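Long-range contacts in WGR domain-containing protein (Bacteroides fragilis, PDB 2RA8), which is of unknown function but joins an amino-terminal WGR domain to a leucine-rich-repeat domain built on a long parallel sheet: residues Q8-Q13 and L109-I114; D123-A128 and E160-S165; V167-P172 and K190-L195; K180-L185 and I200-L205. All blocks are in the same frame, centred on the assembly; numbering follows the deposited sequence.

The four contacts follow the chain from the WGR domain into the leucine-rich-repeat domain. Contact 1 sets a loop of the WGR sheet against strand 111-114, near one end of the parallel sheet, and contact 4 reaches the same sheet, centres about 21 Å apart. Contact 2, about 20 Å from contact 1 between centres, follows directly: helix 125-132 comes after strand 111-114, and Ile114 packs on Ile127. Contact 2 lies on the same side of the chain's centre as contacts 3 and 4, touching contact 3 through Ser165 and contact 4 through Gln161. Contacts 3 and 4 alternate along the chain without touching, centres about 19 Å apart, consistent with neighbouring turns of a repeat solenoid.

Contact 1 of 4, residues Q8-Q13 and L109-I114; sequences QDFKSQ and LKQITI
Phe10 is the residue through which the 8-13 loop meets strand 111-114, lying against Gln111 and Thr113. Its chi1 of -76° sets CG beside the backbone N, anti to the carbonyl carbon. Phe10 CB lies 3.8 Å from Thr113 OG1, and CG is slightly farther from the same oxygen, at 4.1 Å. Further out, Phe10 CD1 comes 3.8 Å from Gln111 CB. Phe10 CE1 lies near both aliphatic carbons of that glutamine, 4.0 Å from Gln111 CG, and 4.1 Å from Ile112 O. The CD1-CE1 side of the ring meets the Gln111 methylenes obliquely, the side chains crossing at about a right angle with ring and amide planes 80° apart. No direct hydrogen bond joins the segments. Instead, water 1 donates to Phe10 O and accepts from Thr113 OG1 at 2.7 Å. Within the loop, Asp9 OD1 accepts from Lys11 N, an Asx turn. Ser12 N also bonds Asp9 OD1, at 2.6 Å, extending it to an Asx motif. This loop joins strands 3-8 and 13-21 and brings the WGR domain against the parallel sheet, where strand 111-114 runs between strands 80-83 and 143-146 and Ile112 packs on helix 96-102.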
loop_
_atom_site.group_PDB
_atom_site.type_symbol
_atom_site.label_atom_id
_atom_site.label_comp_id
_atom_site.label_asym_id
_atom_site.label_seq_id
_atom_site.Cartn_x
_atom_site.Cartn_y
_atom_site.Cartn_z
ATOM N N GLN A 8 -1.501 -18.148 7.093
ATOM C CA GLN A 8 -2.811 -18.200 6.435
ATOM C C GLN A 8 -3.856 -17.230 6.947
ATOM O O GLN A 8 -4.175 -17.217 8.136
ATOM C CB GLN A 8 -3.423 -19.597 6.571
ATOM C CG GLN A 8 -2.827 -20.696 5.709
ATOM C CD GLN A 8 -3.449 -22.037 6.027
ATOM O OE1 GLN A 8 -3.326 -22.532 7.148
ATOM N NE2 GLN A 8 -4.135 -22.629 5.052
ATOM N N ASP A 9 -4.387 -16.405 6.052
ATOM C CA ASP A 9 -5.474 -15.495 6.400
ATOM C C ASP A 9 -6.328 -15.342 5.160
ATOM O O ASP A 9 -6.170 -16.122 4.215
ATOM C CB ASP A 9 -4.960 -14.141 6.960
ATOM C CG ASP A 9 -4.239 -13.285 5.936
ATOM O OD1 ASP A 9 -4.122 -13.679 4.762
ATOM O OD2 ASP A 9 -3.786 -12.194 6.330
ATOM N N PHE A 10 -7.245 -14.379 5.139
ATOM C CA PHE A 10 -8.106 -14.201 3.971
ATOM C C PHE A 10 -7.338 -14.013 2.665
ATOM O O PHE A 10 -7.796 -14.439 1.602
ATOM C CB PHE A 10 -9.046 -12.983 4.159
ATOM C CG PHE A 10 -10.212 -13.222 5.091
ATOM C CD1 PHE A 10 -11.186 -14.170 4.790
ATOM C CD2 PHE A 10 -10.359 -12.454 6.248
ATOM C CE1 PHE A 10 -12.297 -14.350 5.624
ATOM C CE2 PHE A 10 -11.459 -12.626 7.088
ATOM C CZ PHE A 10 -12.432 -13.577 6.773
ATOM N N LYS A 11 -6.165 -13.388 2.733
ATOM C CA LYS A 11 -5.384 -13.113 1.525
ATOM C C LYS A 11 -4.153 -13.963 1.274
ATOM O O LYS A 11 -3.825 -14.239 0.120
ATOM C CB LYS A 11 -4.995 -11.643 1.501
ATOM N N SER A 12 -3.460 -14.377 2.335
ATOM C CA SER A 12 -2.250 -15.190 2.188
ATOM C C SER A 12 -2.412 -16.627 2.580
ATOM O O SER A 12 -2.972 -16.942 3.625
ATOM C CB SER A 12 -1.105 -14.607 3.023
ATOM O OG SER A 12 -0.801 -13.286 2.616
ATOM N N GLN A 13 -1.899 -17.511 1.737
ATOM C CA GLN A 13 -1.939 -18.949 1.974
ATOM C C GLN A 13 -0.560 -19.378 1.524
ATOM O O GLN A 13 -0.375 -19.844 0.402
ATOM C CB GLN A 13 -3.024 -19.599 1.105
ATOM C CG GLN A 13 -4.447 -19.118 1.425
ATOM C CD GLN A 13 -4.982 -19.710 2.729
ATOM O OE1 GLN A 13 -5.527 -18.997 3.580
ATOM N NE2 GLN A 13 -4.829 -21.021 2.885
ATOM N N LEU A 109 -12.443 -24.698 0.253
ATOM C CA LEU A 109 -12.080 -23.438 0.896
ATOM C C LEU A 109 -12.711 -23.277 2.245
ATOM O O LEU A 109 -13.861 -23.661 2.450
ATOM C CB LEU A 109 -12.495 -22.253 0.044
ATOM C CG LEU A 109 -11.850 -22.143 -1.336
ATOM C CD1 LEU A 109 -12.423 -20.920 -2.032
ATOM C CD2 LEU A 109 -10.335 -22.038 -1.214
ATOM N N LYS A 110 -11.965 -22.686 3.174
ATOM C CA LYS A 110 -12.467 -22.457 4.516
ATOM C C LYS A 110 -12.843 -21.000 4.661
ATOM O O LYS A 110 -13.697 -20.645 5.483
ATOM C CB LYS A 110 -11.403 -22.816 5.544
ATOM C CG LYS A 110 -11.962 -23.363 6.831
ATOM C CD LYS A 110 -12.311 -24.834 6.691
ATOM C CE LYS A 110 -11.061 -25.695 6.767
ATOM N NZ LYS A 110 -11.385 -27.138 6.633
ATOM N N GLN A 111 -12.204 -20.142 3.864
ATOM C CA GLN A 111 -12.489 -18.713 3.904
ATOM C C GLN A 111 -12.767 -18.186 2.535
ATOM O O GLN A 111 -12.154 -18.621 1.556
ATOM C CB GLN A 111 -11.312 -17.924 4.509
ATOM C CG GLN A 111 -11.147 -18.123 6.004
ATOM C CD GLN A 111 -10.347 -19.358 6.357
ATOM O OE1 GLN A 111 -10.516 -19.936 7.435
ATOM N NE2 GLN A 111 -9.450 -19.760 5.460
ATOM N N ILE A 112 -13.701 -17.241 2.456
ATOM C CA ILE A 112 -14.065 -16.634 1.192
ATOM C C ILE A 112 -14.177 -15.131 1.309
ATOM O O ILE A 112 -14.667 -14.603 2.311
ATOM C CB ILE A 112 -15.399 -17.244 0.641
ATOM C CG1 ILE A 112 -15.713 -16.640 -0.729
ATOM C CG2 ILE A 112 -16.555 -17.000 1.616
ATOM C CD1 ILE A 112 -16.814 -17.375 -1.492
ATOM N N THR A 113 -13.685 -14.440 0.285
ATOM C CA THR A 113 -13.718 -12.985 0.211
ATOM C C THR A 113 -14.544 -12.610 -1.017
ATOM O O THR A 113 -14.326 -13.154 -2.099
ATOM C CB THR A 113 -12.287 -12.392 0.067
ATOM O OG1 THR A 113 -11.547 -12.611 1.273
ATOM C CG2 THR A 113 -12.345 -10.904 -0.224
ATOM N N ILE A 114 -15.599 -11.826 -0.853
ATOM C CA ILE A 114 -16.479 -11.252 -1.894
ATOM C C ILE A 114 -16.013 -9.841 -2.262
ATOM O O ILE A 114 -15.978 -8.955 -1.399
ATOM C CB ILE A 114 -17.932 -11.187 -1.467
ATOM C CG1 ILE A 114 -18.373 -12.603 -1.013
ATOM C CG2 ILE A 114 -18.835 -10.614 -2.658
ATOM C CD1 ILE A 114 -18.152 -13.729 -2.080
HETATM O O HOH W 1 -10.568 -15.161 1.256
#

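Contact 2 of 4, residues D123-A128 and E160-S165; sequences DCSDIA and EQVDLS
The carboxylate of Asp123 lies under the CG1 methyl of Val162, which stands over one face 3.7 Å from Asp123 CG, the two side chains crossing at about a right angle. Ser125 N approaches from the same side, well above the carboxylate plane, and bonds Asp123 OD1 at 3.0 Å, closing an Asx turn just ahead of helix 125-132. The chi1 of 49° puts Asp123 CG between the backbone N and the carbonyl carbon, where it faces Val162 CG1. The second flat group, the amide of Gln161, meets Cys124 through its oxygen, with Cys124 SG 3.3 Å from Gln161 OE1; its NE2 is bonded to Gly181 O, and Trp146 NE1 gives OE1 a weak bond. The other methyl of Val162, CG2, touches both Cys124 SG and Ala128 CB, at 3.7 and 3.8 Å. Leu164 CD2 reaches Ala128 CB more loosely, at 4.5 Å. Between the backbones, Glu160 O receives a weak bond from Cys124 N and a CA-H...O contact from Asp123 CA, 3.4 Å away. Asp163 OD1 accepts from Ser165 N, a capping bond at the start of helix 165-169. The start of helix 125-132 and the loop before helix 165-169 pack side by side around Val162, consistent with neighbouring turns of a leucine-rich-repeat solenoid.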
loop_
_atom_site.group_PDB
_atom_site.type_symbol
_atom_site.label_atom_id
_atom_site.label_comp_id
_atom_site.label_asym_id
_atom_site.label_seq_id
_atom_site.Cartn_x
_atom_site.Cartn_y
_atom_site.Cartn_z
ATOM N N ASP A 123 -26.464 -3.053 -6.017
ATOM C CA ASP A 123 -26.070 -3.404 -4.657
ATOM C C ASP A 123 -25.615 -4.837 -4.771
ATOM O O ASP A 123 -25.502 -5.353 -5.884
ATOM C CB ASP A 123 -27.236 -3.278 -3.658
ATOM C CG ASP A 123 -28.511 -3.971 -4.126
ATOM O OD1 ASP A 123 -28.431 -4.986 -4.850
ATOM O OD2 ASP A 123 -29.606 -3.501 -3.746
ATOM N N CYS A 124 -25.353 -5.511 -3.657
ATOM C CA CYS A 124 -24.883 -6.890 -3.759
ATOM C C CYS A 124 -25.975 -7.904 -3.557
ATOM O O CYS A 124 -25.724 -9.010 -3.071
ATOM C CB CYS A 124 -23.753 -7.129 -2.753
ATOM S SG CYS A 124 -24.147 -6.587 -1.082
ATOM N N SER A 125 -27.193 -7.542 -3.952
ATOM C CA SER A 125 -28.360 -8.421 -3.806
ATOM C C SER A 125 -28.245 -9.781 -4.457
ATOM O O SER A 125 -28.708 -10.782 -3.897
ATOM C CB SER A 125 -29.609 -7.731 -4.356
ATOM O OG SER A 125 -30.503 -7.440 -3.300
ATOM N N ASP A 126 -27.658 -9.829 -5.652
ATOM C CA ASP A 126 -27.490 -11.085 -6.376
ATOM C C ASP A 126 -26.631 -12.036 -5.601
ATOM O O ASP A 126 -26.889 -13.242 -5.566
ATOM C CB ASP A 126 -26.833 -10.842 -7.739
ATOM C CG ASP A 126 -27.822 -10.410 -8.794
ATOM O OD1 ASP A 126 -28.678 -9.551 -8.495
ATOM O OD2 ASP A 126 -27.733 -10.925 -9.928
ATOM N N ILE A 127 -25.592 -11.487 -4.977
ATOM C CA ILE A 127 -24.653 -12.277 -4.195
ATOM C C ILE A 127 -25.336 -12.785 -2.940
ATOM O O ILE A 127 -25.280 -13.977 -2.632
ATOM C CB ILE A 127 -23.428 -11.424 -3.820
ATOM C CG1 ILE A 127 -22.907 -10.674 -5.076
ATOM C CG2 ILE A 127 -22.351 -12.301 -3.220
ATOM C CD1 ILE A 127 -22.502 -11.583 -6.227
ATOM N N ALA A 128 -25.993 -11.893 -2.208
ATOM C CA ALA A 128 -26.684 -12.313 -0.993
ATOM C C ALA A 128 -27.745 -13.351 -1.319
ATOM O O ALA A 128 -27.842 -14.380 -0.646
ATOM C CB ALA A 128 -27.313 -11.121 -0.307
ATOM N N GLU A 160 -22.428 -0.402 -1.901
ATOM C CA GLU A 160 -23.848 -0.630 -1.638
ATOM C C GLU A 160 -24.125 -2.013 -1.097
ATOM O O GLU A 160 -24.139 -2.998 -1.841
ATOM C CB GLU A 160 -24.679 -0.416 -2.914
ATOM C CG GLU A 160 -24.619 1.001 -3.463
ATOM C CD GLU A 160 -24.895 2.041 -2.395
ATOM O OE1 GLU A 160 -25.906 1.897 -1.674
ATOM O OE2 GLU A 160 -24.105 3.001 -2.277
ATOM N N GLN A 161 -24.364 -2.086 0.207
ATOM C CA GLN A 161 -24.645 -3.358 0.855
ATOM C C GLN A 161 -26.125 -3.664 0.883
ATOM O O GLN A 161 -26.932 -2.922 0.326
ATOM C CB GLN A 161 -24.087 -3.337 2.284
ATOM C CG GLN A 161 -22.589 -3.028 2.353
ATOM C CD GLN A 161 -21.727 -4.165 1.834
ATOM O OE1 GLN A 161 -22.137 -4.912 0.951
ATOM N NE2 GLN A 161 -20.518 -4.287 2.374
ATOM N N VAL A 162 -26.485 -4.768 1.529
ATOM C CA VAL A 162 -27.878 -5.182 1.652
ATOM C C VAL A 162 -28.000 -5.831 3.004
ATOM O O VAL A 162 -27.043 -5.842 3.776
ATOM C CB VAL A 162 -28.264 -6.225 0.580
ATOM C CG1 VAL A 162 -28.196 -5.608 -0.815
ATOM C CG2 VAL A 162 -27.337 -7.421 0.672
ATOM N N ASP A 163 -29.171 -6.362 3.321
ATOM C CA ASP A 163 -29.334 -7.043 4.598
ATOM C C ASP A 163 -28.567 -8.343 4.469
ATOM O O ASP A 163 -28.907 -9.188 3.645
ATOM C CB ASP A 163 -30.813 -7.319 4.858
ATOM C CG ASP A 163 -31.040 -8.197 6.067
ATOM O OD1 ASP A 163 -30.189 -8.203 6.981
ATOM O OD2 ASP A 163 -32.086 -8.872 6.109
ATOM N N LEU A 164 -27.507 -8.511 5.253
ATOM C CA LEU A 164 -26.727 -9.745 5.163
ATOM C C LEU A 164 -27.122 -10.782 6.192
ATOM O O LEU A 164 -26.490 -11.829 6.291
ATOM C CB LEU A 164 -25.223 -9.454 5.304
ATOM C CG LEU A 164 -24.515 -8.613 4.225
ATOM C CD1 LEU A 164 -23.004 -8.591 4.516
ATOM C CD2 LEU A 164 -24.770 -9.201 2.850
ATOM N N SER A 165 -28.163 -10.516 6.972
ATOM C CA SER A 165 -28.566 -11.499 7.977
ATOM C C SER A 165 -28.877 -12.849 7.356
ATOM O O SER A 165 -28.571 -13.894 7.939
ATOM C CB SER A 165 -29.773 -11.007 8.770
ATOM O OG SER A 165 -30.112 -11.937 9.792
#

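Contact 3 of 4, residues V167-P172 and K190-L195; sequences VLDAMP and KPRPNL
Asp169 receives two basic side chains, one on each carboxylate oxygen. Lys190 NZ binds Asp169 OD2 at 2.6 Å through the syn lone pair, while Arg192 NH2 binds Asp169 OD1 at 2.9 Å with an N-H...O angle of 164°. Arg192 NH1 adds a weak bond to Asp169 OD1 at 3.4 Å. Both arginine nitrogens share OD1, so this is not a two-oxygen pairing; OD1 lies in the guanidinium plane, but the carboxylate as a whole is tilted 36° from it. Both bases have further partners, Lys190 NZ bonding Ser165 OG and Arg192 NH1 bonding Ile187 O, which ties the network to the start of helix 165-169 and to the loop at Ile187. Lys190 reaches across as an extended chain. Arg192 is extended as far as NE, and its chi4 of -69° then turns CZ out of line. Over one face of the guanidinium, offset toward the rim, lies Leu168 CB, 3.7 Å from Arg192 NH2; Lys190 CB lies farther off on the opposite face. Beyond the charges, Asn194 CB comes 3.3 Å from Pro172 O, where a type I turn from Arg192 to Leu195 approaches the chain after the helix. Helix 165-169 is thereby joined to the loop between strands 176-180 and 197-201. Val167 and Met171 pack on helix 125-132, whereas the backbones of Lys190 and Arg192 hydrogen-bond that of Asp217, just beyond helix 207-215.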
loop_
_atom_site.group_PDB
_atom_site.type_symbol
_atom_site.label_atom_id
_atom_site.label_comp_id
_atom_site.label_asym_id
_atom_site.label_seq_id
_atom_site.Cartn_x
_atom_site.Cartn_y
_atom_site.Cartn_z
ATOM N N VAL A 167 -27.523 -14.164 4.745
ATOM C CA VAL A 167 -26.262 -14.754 4.308
ATOM C C VAL A 167 -25.559 -15.350 5.498
ATOM O O VAL A 167 -25.023 -16.454 5.419
ATOM C CB VAL A 167 -25.352 -13.698 3.633
ATOM C CG1 VAL A 167 -23.972 -14.282 3.366
ATOM C CG2 VAL A 167 -25.985 -13.246 2.321
ATOM N N LEU A 168 -25.563 -14.631 6.616
ATOM C CA LEU A 168 -24.932 -15.136 7.821
ATOM C C LEU A 168 -25.691 -16.362 8.315
ATOM O O LEU A 168 -25.093 -17.277 8.883
ATOM C CB LEU A 168 -24.904 -14.052 8.911
ATOM C CG LEU A 168 -24.150 -12.755 8.536
ATOM C CD1 LEU A 168 -24.206 -11.788 9.702
ATOM C CD2 LEU A 168 -22.697 -13.058 8.171
ATOM N N ASP A 169 -27.005 -16.397 8.091
ATOM C CA ASP A 169 -27.808 -17.545 8.523
ATOM C C ASP A 169 -27.485 -18.785 7.716
ATOM O O ASP A 169 -27.612 -19.899 8.218
ATOM C CB ASP A 169 -29.315 -17.253 8.407
ATOM C CG ASP A 169 -29.784 -16.162 9.369
ATOM O OD1 ASP A 169 -29.042 -15.824 10.318
ATOM O OD2 ASP A 169 -30.908 -15.649 9.173
ATOM N N ALA A 170 -27.076 -18.593 6.462
ATOM C CA ALA A 170 -26.708 -19.701 5.572
ATOM C C ALA A 170 -25.283 -20.218 5.832
ATOM O O ALA A 170 -24.854 -21.213 5.246
ATOM C CB ALA A 170 -26.845 -19.259 4.099
HETATM N N MSE A 171 -24.549 -19.551 6.718
HETATM C CA MSE A 171 -23.190 -19.963 7.049
HETATM C C MSE A 171 -23.082 -20.118 8.535
HETATM O O MSE A 171 -22.471 -19.303 9.218
HETATM C CB MSE A 171 -22.193 -18.909 6.555
HETATM C CG MSE A 171 -22.235 -18.755 5.055
HETATM SE SE MSE A 171 -20.769 -17.630 4.379
HETATM C CE MSE A 171 -21.668 -16.827 2.893
ATOM N N PRO A 172 -23.680 -21.188 9.076
ATOM C CA PRO A 172 -23.640 -21.414 10.524
ATOM C C PRO A 172 -22.293 -21.738 11.128
ATOM O O PRO A 172 -22.133 -21.674 12.346
ATOM C CB PRO A 172 -24.665 -22.531 10.725
ATOM C CG PRO A 172 -24.560 -23.326 9.445
ATOM C CD PRO A 172 -24.447 -22.240 8.381
ATOM N N LYS A 190 -30.000 -11.437 15.909
ATOM C CA LYS A 190 -30.205 -12.844 16.214
ATOM C C LYS A 190 -29.074 -13.373 17.034
ATOM O O LYS A 190 -28.008 -12.755 17.129
ATOM C CB LYS A 190 -30.294 -13.657 14.914
ATOM C CG LYS A 190 -31.408 -13.209 13.976
ATOM C CD LYS A 190 -31.296 -13.843 12.594
ATOM C CE LYS A 190 -32.496 -13.447 11.736
ATOM N NZ LYS A 190 -32.403 -13.901 10.321
ATOM N N PRO A 191 -29.292 -14.515 17.697
ATOM C CA PRO A 191 -28.163 -15.011 18.475
ATOM C C PRO A 191 -27.202 -15.652 17.505
ATOM O O PRO A 191 -27.613 -16.397 16.612
ATOM C CB PRO A 191 -28.813 -16.002 19.440
ATOM C CG PRO A 191 -30.053 -16.445 18.715
ATOM C CD PRO A 191 -30.548 -15.184 18.077
ATOM N N ARG A 192 -25.921 -15.332 17.639
ATOM C CA ARG A 192 -24.908 -15.903 16.761
ATOM C C ARG A 192 -23.729 -16.342 17.561
ATOM O O ARG A 192 -22.664 -15.725 17.525
ATOM C CB ARG A 192 -24.470 -14.889 15.706
ATOM C CG ARG A 192 -25.585 -14.487 14.763
ATOM C CD ARG A 192 -25.039 -13.600 13.668
ATOM N NE ARG A 192 -26.093 -12.938 12.917
ATOM C CZ ARG A 192 -26.940 -13.554 12.104
ATOM N NH1 ARG A 192 -27.864 -12.849 11.464
ATOM N NH2 ARG A 192 -26.859 -14.868 11.928
ATOM N N PRO A 193 -23.896 -17.429 18.322
ATOM C CA PRO A 193 -22.799 -17.931 19.139
ATOM C C PRO A 193 -21.643 -18.464 18.319
ATOM O O PRO A 193 -20.570 -18.748 18.855
ATOM C CB PRO A 193 -23.476 -19.014 19.988
ATOM C CG PRO A 193 -24.538 -19.543 19.063
ATOM C CD PRO A 193 -25.102 -18.266 18.481
ATOM N N ASN A 194 -21.847 -18.598 17.013
ATOM C CA ASN A 194 -20.783 -19.105 16.146
ATOM C C ASN A 194 -19.679 -18.102 15.908
ATOM O O ASN A 194 -18.515 -18.484 15.754
ATOM C CB ASN A 194 -21.356 -19.572 14.788
ATOM C CG ASN A 194 -22.096 -18.465 14.039
ATOM O OD1 ASN A 194 -21.734 -18.107 12.912
ATOM N ND2 ASN A 194 -23.140 -17.931 14.655
ATOM N N LEU A 195 -20.023 -16.815 15.896
ATOM C CA LEU A 195 -19.033 -15.749 15.640
ATOM C C LEU A 195 -17.999 -15.509 16.722
ATOM O O LEU A 195 -18.338 -15.297 17.892
ATOM C CB LEU A 195 -19.748 -14.413 15.357
ATOM C CG LEU A 195 -20.412 -14.140 14.003
ATOM C CD1 LEU A 195 -21.478 -15.172 13.724
ATOM C CD2 LEU A 195 -21.046 -12.746 14.018
#

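Contact 4 of 4, residues K180-L185 and I200-L205; sequences KGTNNL and IISGGL
Thr182 and Ser202 form the tight part of this contact, their hydroxyls sharing a hydrogen bond of 2.6 Å between Thr182 OG1 and Ser202 OG. A chi1 of 52° places Thr182 OG1 between its own backbone N and carbonyl carbon, and leaves CG2 anti to the carbonyl carbon, packed against Ile200, Leu205 and Ser202. Thr182 CG2 lies 3.7 Å from Ile200 CG2 and 3.9 Å from Leu205 CD1, and Ser202 CB closes in at 3.6 Å. Ser202 OG is gripped a second time by Gly204 N, the bond that makes the ST turn just after strand 197-201. Ile200 and Leu205 pack in turn on helix 207-215. The backbones join as neighbouring parallel strands of the leucine-rich-repeat sheet: Lys180 bridges with Ile201, and Gly181 N bonds Ile201 O at 2.9 Å, nearly straight at 165°. Gly181 adopts a positive phi of 103°, where a CB would press on the carbonyl oxygen of Lys180; its own O accepts from Gln161 NE2. From here the packing loosens. Lys180 CG rests 4.1 Å from Ile201 CB, crossing it obliquely, and the rest of the extended lysine leads away toward Ile149 O, which it reaches by a weak bond. Leu185 adds a distant touch on Ile200. Thr182 to Leu185 form a type II turn that carries the exposed Asn184 away from the strand, and water 2, which accepts from Gly203 N, lies beside the Thr182 hydroxyl at 3.3 Å from OG1.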
loop_
_atom_site.group_PDB
_atom_site.type_symbol
_atom_site.label_atom_id
_atom_site.label_comp_id
_atom_site.label_asym_id
_atom_site.label_seq_id
_atom_site.Cartn_x
_atom_site.Cartn_y
_atom_site.Cartn_z
ATOM N N LYS A 180 -16.724 -4.676 4.763
ATOM C CA LYS A 180 -16.229 -3.350 4.404
ATOM C C LYS A 180 -17.303 -2.677 3.587
ATOM O O LYS A 180 -17.750 -3.235 2.594
ATOM C CB LYS A 180 -14.938 -3.467 3.583
ATOM C CG LYS A 180 -14.362 -2.136 3.113
ATOM C CD LYS A 180 -13.020 -2.355 2.410
ATOM C CE LYS A 180 -12.487 -1.046 1.840
ATOM N NZ LYS A 180 -11.107 -1.187 1.310
ATOM N N GLY A 181 -17.712 -1.471 3.999
ATOM C CA GLY A 181 -18.767 -0.746 3.305
ATOM C C GLY A 181 -20.012 -0.912 4.159
ATOM O O GLY A 181 -20.335 -2.033 4.555
ATOM N N THR A 182 -20.721 0.174 4.452
ATOM C CA THR A 182 -21.895 0.061 5.314
ATOM C C THR A 182 -23.201 0.665 4.838
ATOM O O THR A 182 -24.199 0.631 5.564
ATOM C CB THR A 182 -21.576 0.630 6.704
ATOM O OG1 THR A 182 -21.024 1.944 6.559
ATOM C CG2 THR A 182 -20.567 -0.261 7.426
ATOM N N ASN A 183 -23.220 1.228 3.634
ATOM C CA ASN A 183 -24.455 1.807 3.103
ATOM C C ASN A 183 -25.549 0.750 3.006
ATOM O O ASN A 183 -25.407 -0.237 2.281
ATOM C CB ASN A 183 -24.228 2.395 1.699
ATOM C CG ASN A 183 -23.365 3.651 1.711
ATOM O OD1 ASN A 183 -23.015 4.183 0.653
ATOM N ND2 ASN A 183 -23.029 4.135 2.903
ATOM N N ASN A 184 -26.647 0.962 3.730
ATOM C CA ASN A 184 -27.780 0.032 3.717
ATOM C C ASN A 184 -27.410 -1.352 4.200
ATOM O O ASN A 184 -27.998 -2.344 3.764
ATOM C CB ASN A 184 -28.357 -0.083 2.297
ATOM C CG ASN A 184 -28.965 1.218 1.802
ATOM O OD1 ASN A 184 -28.811 1.585 0.633
ATOM N ND2 ASN A 184 -29.672 1.919 2.687
ATOM N N LEU A 185 -26.439 -1.432 5.102
ATOM C CA LEU A 185 -26.001 -2.714 5.624
ATOM C C LEU A 185 -26.766 -3.109 6.859
ATOM O O LEU A 185 -27.178 -2.262 7.643
ATOM C CB LEU A 185 -24.499 -2.667 5.972
ATOM C CG LEU A 185 -23.949 -3.825 6.820
ATOM C CD1 LEU A 185 -24.037 -5.130 6.030
ATOM C CD2 LEU A 185 -22.515 -3.551 7.225
ATOM N N ILE A 200 -15.996 -4.469 11.273
ATOM C CA ILE A 200 -16.714 -3.746 10.245
ATOM C C ILE A 200 -15.945 -2.487 9.908
ATOM O O ILE A 200 -15.657 -1.666 10.777
ATOM C CB ILE A 200 -18.148 -3.407 10.707
ATOM C CG1 ILE A 200 -18.905 -4.704 11.059
ATOM C CG2 ILE A 200 -18.876 -2.649 9.610
ATOM C CD1 ILE A 200 -20.319 -4.483 11.577
ATOM N N ILE A 201 -15.585 -2.360 8.638
ATOM C CA ILE A 201 -14.837 -1.212 8.131
ATOM C C ILE A 201 -15.840 -0.307 7.464
ATOM O O ILE A 201 -16.556 -0.724 6.544
ATOM C CB ILE A 201 -13.767 -1.677 7.119
ATOM C CG1 ILE A 201 -12.816 -2.658 7.813
ATOM C CG2 ILE A 201 -12.970 -0.489 6.590
ATOM C CD1 ILE A 201 -11.964 -3.470 6.849
ATOM N N SER A 202 -15.844 0.950 7.805
ATOM C CA SER A 202 -16.901 1.868 7.380
ATOM C C SER A 202 -16.311 3.235 7.218
ATOM O O SER A 202 -15.415 3.645 8.028
ATOM C CB SER A 202 -17.940 1.948 8.469
ATOM O OG SER A 202 -19.044 2.707 8.118
ATOM N N GLY A 203 -16.903 4.019 6.288
ATOM C CA GLY A 203 -16.585 5.488 6.207
ATOM C C GLY A 203 -17.552 6.327 7.054
ATOM O O GLY A 203 -17.354 7.490 7.288
ATOM N N GLY A 204 -18.566 5.694 7.618
ATOM C CA GLY A 204 -19.363 6.355 8.589
ATOM C C GLY A 204 -20.352 5.315 9.087
ATOM O O GLY A 204 -21.311 4.970 8.408
ATOM N N LEU A 205 -20.228 4.939 10.325
ATOM C CA LEU A 205 -20.971 3.726 10.722
ATOM C C LEU A 205 -22.374 4.123 11.213
ATOM O O LEU A 205 -22.506 4.853 12.203
ATOM C CB LEU A 205 -20.205 2.879 11.745
ATOM C CG LEU A 205 -20.861 1.530 12.190
ATOM C CD1 LEU A 205 -20.435 0.303 11.325
ATOM C CD2 LEU A 205 -20.326 1.312 13.697
HETATM O O HOH W 2 -18.850 2.996 4.371
#